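PDB 6NBO: N-isopropylammelide isopropylaminohydrolase from Burkholderia multivorans ATCC 17616, which is a zinc-containing member of the amidohydrolase family, an enzyme class built on a TIM-barrel fold. Local coordinates for residues V297-G301 with G347-C352. Coordinates in Å, arbitrary orientation, origin at the centre of the assembly. Numbering follows the deposited sequence.
Sequences VTVIG and GAARGC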
loop_
_atom_site.group_PDB
_atom_site.type_symbol
_atom_site.label_atom_id
_atom_site.label_comp_id
_atom_site.label_asym_id
_atom_site.label_seq_id
_atom_site.Cartn_x
_atom_site.Cartn_y
_atom_site.Cartn_z
ATOM N N VAL A 297 16.593 -4.130 1.842
ATOM C CA VAL A 297 15.452 -3.351 2.316
ATOM C C VAL A 297 14.256 -3.666 1.427
ATOM O O VAL A 297 14.332 -3.534 0.203
ATOM C CB VAL A 297 15.762 -1.844 2.318
ATOM C CG1 VAL A 297 14.505 -1.042 2.706
ATOM C CG2 VAL A 297 16.888 -1.533 3.281
ATOM N N THR A 298 13.154 -4.082 2.036
ATOM C CA THR A 298 11.933 -4.335 1.280
ATOM C C THR A 298 11.321 -3.035 0.772
ATOM O O THR A 298 11.214 -2.051 1.511
ATOM C CB THR A 298 10.923 -5.059 2.155
ATOM O OG1 THR A 298 11.490 -6.301 2.575
ATOM C CG2 THR A 298 9.617 -5.319 1.386
ATOM N N VAL A 299 10.893 -3.034 -0.491
ATOM C CA VAL A 299 10.289 -1.861 -1.119
ATOM C C VAL A 299 8.802 -2.123 -1.335
ATOM O O VAL A 299 8.420 -3.128 -1.950
ATOM C CB VAL A 299 10.979 -1.493 -2.442
ATOM C CG1 VAL A 299 10.300 -0.266 -3.062
ATOM C CG2 VAL A 299 12.456 -1.187 -2.198
ATOM N N ILE A 300 7.974 -1.205 -0.834
ATOM C CA ILE A 300 6.517 -1.228 -0.961
ATOM C C ILE A 300 6.109 -0.162 -1.971
ATOM O O ILE A 300 6.500 1.003 -1.836
ATOM C CB ILE A 300 5.848 -0.948 0.402
ATOM C CG1 ILE A 300 6.327 -1.938 1.477
ATOM C CG2 ILE A 300 4.315 -0.969 0.260
ATOM C CD1 ILE A 300 6.006 -1.480 2.898
ATOM N N GLY A 301 5.317 -0.539 -2.967
ATOM C CA GLY A 301 4.795 0.438 -3.910
ATOM C C GLY A 301 3.456 1.001 -3.451
ATOM O O GLY A 301 2.683 0.334 -2.772
ATOM N N GLY A 347 6.598 -8.219 -2.500
ATOM C CA GLY A 347 7.370 -7.278 -1.697
ATOM C C GLY A 347 6.484 -6.361 -0.873
ATOM O O GLY A 347 6.743 -6.131 0.311
ATOM N N ALA A 348 5.419 -5.834 -1.483
ATOM C CA ALA A 348 4.464 -5.021 -0.732
ATOM C C ALA A 348 3.822 -5.822 0.392
ATOM O O ALA A 348 3.631 -5.311 1.504
ATOM C CB ALA A 348 3.376 -4.485 -1.667
ATOM N N ALA A 349 3.449 -7.075 0.117
ATOM C CA ALA A 349 2.823 -7.880 1.157
ATOM C C ALA A 349 3.801 -8.144 2.298
ATOM O O ALA A 349 3.444 -8.019 3.476
ATOM C CB ALA A 349 2.295 -9.195 0.566
ATOM N N ARG A 350 5.039 -8.526 1.968
ATOM C CA ARG A 350 6.066 -8.722 2.988
ATOM C C ARG A 350 6.289 -7.437 3.783
ATOM O O ARG A 350 6.293 -7.440 5.021
ATOM C CB ARG A 350 7.367 -9.174 2.315
ATOM C CG ARG A 350 8.357 -9.910 3.191
ATOM C CD ARG A 350 9.657 -10.206 2.416
ATOM N NE ARG A 350 9.405 -10.584 1.020
ATOM C CZ ARG A 350 9.815 -9.885 -0.037
ATOM N NH1 ARG A 350 9.530 -10.312 -1.265
ATOM N NH2 ARG A 350 10.524 -8.769 0.126
ATOM N N GLY A 351 6.470 -6.325 3.078
ATOM C CA GLY A 351 6.747 -5.069 3.755
ATOM C C GLY A 351 5.625 -4.639 4.680
ATOM O O GLY A 351 5.878 -4.123 5.766
ATOM N N CYS A 352 4.372 -4.836 4.261
ATOM C CA CYS A 352 3.233 -4.410 5.071
ATOM C C CYS A 352 2.799 -5.437 6.103
ATOM O O CYS A 352 1.942 -5.128 6.939
ATOM C CB CYS A 352 2.021 -4.093 4.175
ATOM S SG CYS A 352 2.258 -2.652 3.113
HETATM O O HOH W 1 11.245 -6.255 -1.602
#
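Start at G347, where the helix first meets the strand. With no side chain here, the backbone packs directly against its neighbour: T298 CG2 sits 3.2 Å from G347 O, and V299 O lies 3.9 Å from G347 C. G347 O accepts the helical hydrogen bond from G351 N at 2.8 Å, and the T298 methyl packs against the same oxygen. One residue on, A348 makes the closest CA-to-CA approach, its CA 4.3 Å from I300 CA, and its small CB touches I300 CG2 at 4.1 Å. A349 turns away, onto F354 and Y357.

The strand, 299-301, is the eighth parallel strand of the TIM barrel, pairing with V276 and T278 of the preceding strand and, through G301, with G64 of the first; helix 347-352 crosses it at 111°, their axes 6.7 Å apart. The side chain of I300 lies about 11 Å from a bound zinc ion.

At R350 the contact turns polar. Its NH1 forms a salt bridge with E342, while NH2 donates to a water 3.1 Å away, which also accepts a weak bond from V299 N at 3.4 Å. T298 OG1 lies near the guanidinium edge, 3.6 Å from R350 NH2, without a hydrogen bond. G351 then lets the strand in close: a CB here would collide with I300 CG1, and I300 CD1 instead reaches G351 C at 3.6 Å. Finally C352 sets its sulfur against the isoleucine, SG to I300 CG2 at 3.9 Å, while its carbonyl oxygen accepts a hydrogen bond from Q155.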